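PDB 4K3Y: neuraminidase from Influenza A virus, which is a neuraminidase-like surface protein of a bat influenza A virus, folded as a beta-propeller, whose precise function is probably different from classical sialic acid cleavage. Local coordinates for residues P141-D153 / E195-K207. Sequence-based numbering, arbitrary orientation.
Sequences PLRTQASSCICND and EFPTCYYTSGKVK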
loop_
_atom_site.group_PDB
_atom_site.type_symbol
_atom_site.label_atom_id
_atom_site.label_comp_id
_atom_site.label_asym_id
_atom_site.label_seq_id
_atom_site.Cartn_x
_atom_site.Cartn_y
_atom_site.Cartn_z
ATOM N N PRO C 141 0.904 3.728 -38.023
ATOM C CA PRO C 141 0.403 4.153 -36.717
ATOM C C PRO C 141 1.438 5.035 -36.008
ATOM O O PRO C 141 2.646 4.912 -36.265
ATOM C CB PRO C 141 0.245 2.820 -35.985
ATOM C CG PRO C 141 1.420 2.013 -36.492
ATOM C CD PRO C 141 1.651 2.457 -37.933
ATOM N N LEU C 142 0.963 5.935 -35.151
ATOM C CA LEU C 142 1.848 6.765 -34.332
ATOM C C LEU C 142 2.706 5.905 -33.405
ATOM O O LEU C 142 2.282 4.820 -32.971
ATOM C CB LEU C 142 1.035 7.779 -33.515
ATOM C CG LEU C 142 0.996 9.235 -33.999
ATOM C CD1 LEU C 142 1.239 9.365 -35.505
ATOM C CD2 LEU C 142 -0.320 9.890 -33.625
ATOM N N ARG C 143 3.911 6.386 -33.108
ATOM C CA ARG C 143 4.849 5.655 -32.251
ATOM C C ARG C 143 5.531 6.559 -31.228
ATOM O O ARG C 143 6.240 7.508 -31.604
ATOM C CB ARG C 143 5.947 5.014 -33.101
ATOM C CG ARG C 143 5.537 3.821 -33.943
ATOM C CD ARG C 143 6.411 3.761 -35.194
ATOM N NE ARG C 143 5.669 4.282 -36.329
ATOM C CZ ARG C 143 6.205 4.924 -37.360
ATOM N NH1 ARG C 143 7.510 5.136 -37.425
ATOM N NH2 ARG C 143 5.420 5.345 -38.339
ATOM N N THR C 144 5.360 6.250 -29.942
ATOM C CA THR C 144 6.125 6.947 -28.893
ATOM C C THR C 144 7.590 6.503 -28.859
ATOM O O THR C 144 7.981 5.561 -29.555
ATOM C CB THR C 144 5.528 6.719 -27.506
ATOM O OG1 THR C 144 5.932 5.434 -27.010
ATOM C CG2 THR C 144 4.005 6.803 -27.566
ATOM N N GLN C 145 8.397 7.158 -28.033
ATOM C CA GLN C 145 9.823 6.858 -28.017
ATOM C C GLN C 145 10.148 5.647 -27.149
ATOM O O GLN C 145 11.314 5.223 -27.083
ATOM C CB GLN C 145 10.625 8.067 -27.563
ATOM C CG GLN C 145 9.986 8.812 -26.416
ATOM C CD GLN C 145 10.761 10.059 -26.029
ATOM O OE1 GLN C 145 10.186 11.048 -25.558
ATOM N NE2 GLN C 145 12.076 10.012 -26.204
ATOM N N ALA C 146 9.114 5.090 -26.510
ATOM C CA ALA C 146 9.244 3.850 -25.738
ATOM C C ALA C 146 10.376 3.980 -24.735
ATOM O O ALA C 146 11.236 3.094 -24.600
ATOM C CB ALA C 146 9.487 2.645 -26.655
ATOM N N SER C 147 10.326 5.092 -24.020
ATOM C CA SER C 147 11.405 5.559 -23.192
ATOM C C SER C 147 10.883 6.756 -22.412
ATOM O O SER C 147 9.782 7.247 -22.659
ATOM C CB SER C 147 12.573 5.997 -24.068
ATOM O OG SER C 147 13.619 6.522 -23.261
ATOM N N SER C 148 11.679 7.231 -21.469
ATOM C CA SER C 148 11.306 8.404 -20.711
ATOM C C SER C 148 11.264 9.637 -21.607
ATOM O O SER C 148 12.152 9.809 -22.469
ATOM C CB SER C 148 12.301 8.628 -19.577
ATOM O OG SER C 148 11.908 9.730 -18.777
ATOM N N CYS C 149 10.231 10.473 -21.442
ATOM C CA CYS C 149 10.284 11.835 -21.986
ATOM C C CYS C 149 11.136 12.695 -21.047
ATOM O O CYS C 149 11.507 12.268 -19.937
ATOM C CB CYS C 149 8.884 12.480 -22.079
ATOM S SG CYS C 149 7.440 11.443 -21.830
ATOM N N ILE C 150 11.464 13.900 -21.498
ATOM C CA ILE C 150 12.282 14.794 -20.686
ATOM C C ILE C 150 11.485 16.003 -20.190
ATOM O O ILE C 150 10.890 16.737 -20.977
ATOM C CB ILE C 150 13.530 15.264 -21.444
ATOM C CG1 ILE C 150 14.214 14.059 -22.123
ATOM C CG2 ILE C 150 14.481 15.987 -20.486
ATOM C CD1 ILE C 150 14.907 13.077 -21.167
ATOM N N CYS C 151 11.467 16.185 -18.873
ATOM C CA CYS C 151 10.879 17.369 -18.254
ATOM C C CYS C 151 11.956 18.218 -17.623
ATOM O O CYS C 151 12.872 17.708 -16.972
ATOM C CB CYS C 151 9.900 16.992 -17.147
ATOM S SG CYS C 151 8.428 16.179 -17.719
ATOM N N ASN C 152 11.844 19.523 -17.795
ATOM C CA ASN C 152 12.680 20.419 -17.021
ATOM C C ASN C 152 11.999 21.747 -16.776
ATOM O O ASN C 152 11.601 22.430 -17.726
ATOM C CB ASN C 152 14.034 20.623 -17.689
ATOM C CG ASN C 152 15.125 20.935 -16.696
ATOM O OD1 ASN C 152 15.053 20.537 -15.528
ATOM N ND2 ASN C 152 16.145 21.661 -17.149
ATOM N N ASP C 153 11.851 22.086 -15.494
ATOM C CA ASP C 153 11.306 23.372 -15.089
ATOM C C ASP C 153 9.909 23.577 -15.686
ATOM O O ASP C 153 9.645 24.599 -16.331
ATOM C CB ASP C 153 12.260 24.491 -15.528
ATOM C CG ASP C 153 12.091 25.757 -14.713
ATOM O OD1 ASP C 153 11.663 25.672 -13.540
ATOM O OD2 ASP C 153 12.401 26.843 -15.240
ATOM N N GLU C 195 13.772 6.199 -34.940
ATOM C CA GLU C 195 12.778 5.593 -34.030
ATOM C C GLU C 195 13.271 5.451 -32.594
ATOM O O GLU C 195 14.474 5.356 -32.357
ATOM C CB GLU C 195 12.331 4.215 -34.541
ATOM C CG GLU C 195 11.749 4.217 -35.950
ATOM C CD GLU C 195 10.302 4.680 -36.010
ATOM O OE1 GLU C 195 9.565 4.554 -35.002
ATOM O OE2 GLU C 195 9.898 5.162 -37.086
ATOM N N PHE C 196 12.332 5.440 -31.648
ATOM C CA PHE C 196 12.636 5.189 -30.225
ATOM C C PHE C 196 13.782 5.986 -29.612
ATOM O O PHE C 196 14.653 5.387 -28.975
ATOM C CB PHE C 196 12.973 3.704 -30.022
ATOM C CG PHE C 196 12.098 2.788 -30.793
ATOM C CD1 PHE C 196 10.726 2.762 -30.549
ATOM C CD2 PHE C 196 12.626 1.963 -31.771
ATOM C CE1 PHE C 196 9.892 1.920 -31.266
ATOM C CE2 PHE C 196 11.796 1.107 -32.494
ATOM C CZ PHE C 196 10.422 1.093 -32.236
ATOM N N PRO C 197 13.802 7.320 -29.785
ATOM C CA PRO C 197 14.932 8.009 -29.137
ATOM C C PRO C 197 14.920 7.871 -27.604
ATOM O O PRO C 197 13.850 7.919 -26.983
ATOM C CB PRO C 197 14.734 9.477 -29.539
ATOM C CG PRO C 197 13.280 9.587 -29.939
ATOM C CD PRO C 197 12.906 8.249 -30.501
ATOM N N THR C 198 16.096 7.652 -27.018
ATOM C CA THR C 198 16.268 7.728 -25.572
ATOM C C THR C 198 17.111 8.949 -25.309
ATOM O O THR C 198 18.070 9.241 -26.037
ATOM C CB THR C 198 16.961 6.487 -24.964
ATOM O OG1 THR C 198 17.953 5.989 -25.874
ATOM C CG2 THR C 198 15.965 5.416 -24.724
ATOM N N CYS C 199 16.759 9.671 -24.263
ATOM C CA CYS C 199 17.286 11.010 -24.128
ATOM C C CYS C 199 17.855 11.290 -22.747
ATOM O O CYS C 199 17.538 10.600 -21.780
ATOM C CB CYS C 199 16.194 12.026 -24.488
ATOM S SG CYS C 199 15.316 11.668 -26.046
ATOM N N TYR C 200 18.702 12.311 -22.668
ATOM C CA TYR C 200 19.155 12.852 -21.391
ATOM C C TYR C 200 19.315 14.360 -21.520
ATOM O O TYR C 200 19.416 14.891 -22.622
ATOM C CB TYR C 200 20.461 12.192 -20.941
ATOM C CG TYR C 200 21.648 12.450 -21.842
ATOM C CD1 TYR C 200 21.850 11.705 -23.001
ATOM C CD2 TYR C 200 22.581 13.422 -21.518
ATOM C CE1 TYR C 200 22.945 11.944 -23.816
ATOM C CE2 TYR C 200 23.669 13.667 -22.326
ATOM C CZ TYR C 200 23.846 12.925 -23.472
ATOM O OH TYR C 200 24.931 13.163 -24.272
ATOM N N TYR C 201 19.320 15.054 -20.394
ATOM C CA TYR C 201 19.531 16.501 -20.400
ATOM C C TYR C 201 20.885 16.852 -19.796
ATOM O O TYR C 201 21.262 16.331 -18.737
ATOM C CB TYR C 201 18.425 17.208 -19.598
ATOM C CG TYR C 201 18.615 18.703 -19.459
ATOM C CD1 TYR C 201 18.207 19.562 -20.471
ATOM C CD2 TYR C 201 19.206 19.256 -18.323
ATOM C CE1 TYR C 201 18.377 20.929 -20.364
ATOM C CE2 TYR C 201 19.384 20.630 -18.205
ATOM C CZ TYR C 201 18.965 21.463 -19.231
ATOM O OH TYR C 201 19.126 22.835 -19.149
ATOM N N THR C 202 21.619 17.725 -20.474
ATOM C CA THR C 202 22.735 18.396 -19.828
ATOM C C THR C 202 23.127 19.635 -20.619
ATOM O O THR C 202 22.900 19.684 -21.831
ATOM C CB THR C 202 23.942 17.458 -19.659
ATOM O OG1 THR C 202 24.924 18.080 -18.818
ATOM C CG2 THR C 202 24.545 17.111 -21.017
ATOM N N SER C 203 23.687 20.630 -19.924
ATOM C CA SER C 203 24.248 21.836 -20.552
ATOM C C SER C 203 23.253 22.585 -21.435
ATOM O O SER C 203 23.625 23.114 -22.488
ATOM C CB SER C 203 25.502 21.491 -21.373
ATOM O OG SER C 203 26.594 21.133 -20.542
ATOM N N GLY C 204 21.990 22.612 -21.019
ATOM C CA GLY C 204 20.977 23.338 -21.762
ATOM C C GLY C 204 20.383 22.632 -22.971
ATOM O O GLY C 204 19.453 23.150 -23.597
ATOM N N LYS C 205 20.901 21.459 -23.317
ATOM C CA LYS C 205 20.333 20.705 -24.433
ATOM C C LYS C 205 19.737 19.361 -24.006
ATOM O O LYS C 205 20.260 18.682 -23.113
ATOM C CB LYS C 205 21.381 20.490 -25.534
ATOM C CG LYS C 205 21.734 21.755 -26.295
ATOM C CD LYS C 205 23.118 21.672 -26.928
ATOM C CE LYS C 205 23.621 23.056 -27.316
ATOM N NZ LYS C 205 22.847 24.140 -26.623
ATOM N N VAL C 206 18.627 18.990 -24.634
ATOM C CA VAL C 206 18.187 17.605 -24.583
ATOM C C VAL C 206 18.954 16.849 -25.655
ATOM O O VAL C 206 19.051 17.310 -26.792
ATOM C CB VAL C 206 16.694 17.443 -24.860
ATOM C CG1 VAL C 206 16.319 15.959 -24.838
ATOM C CG2 VAL C 206 15.886 18.200 -23.835
ATOM N N LYS C 207 19.514 15.699 -25.291
ATOM C CA LYS C 207 20.256 14.891 -26.247
ATOM C C LYS C 207 19.641 13.490 -26.396
ATOM O O LYS C 207 19.388 12.812 -25.400
ATOM C CB LYS C 207 21.733 14.850 -25.849
ATOM C CG LYS C 207 22.365 16.230 -25.723
ATOM C CD LYS C 207 23.881 16.116 -25.604
ATOM C CE LYS C 207 24.544 17.413 -25.151
ATOM N NZ LYS C 207 25.821 17.124 -24.406
#
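Ile150 anchors the apolar centre, its CG1 lying 3.7 Å from CB of Cys199 and 3.9 Å from CG1 of Val206, while CG2 turns toward CB of Tyr201. Holding CG1 anti to the carbonyl carbon (chi1 -47°) gives that branch Cys199 and Val206 and leaves CG2 for Tyr201, so one isoleucine meets both strands of the hairpin of strands 197-202 and 205-211. Further along, the Asn152 side chain runs across that of Tyr201 at about a right angle, ND2 lying over one ring face near the rim, 3.5 Å from CZ; Leu11 and Glu13 take the polar ends, Asn152 OD1 and Tyr201 OH. Toward the other end, Gln145 stretches beyond CG across Pro197. Its NE2 donates to Pro197 O (2.9 Å, 159° at the hydrogen), within its own amide plane but from above the carbonyl plane, and OE1 is hydrogen-bonded to Thr158 OG1, so both ends of the buried amide are held. At the polar edge Arg143 NH1 meets Glu195 OE2 in a salt bridge at the guanidinium edge, the two planes 25° apart; NE donates a hydrogen bond to Pro141 O, steadying the group. The contact joins successive propeller blades: strands 150-152 and 197-202, the first of each four-stranded sheet, run nearly parallel, and strand 155-162 flanks Arg143, Glu195 and Pro197.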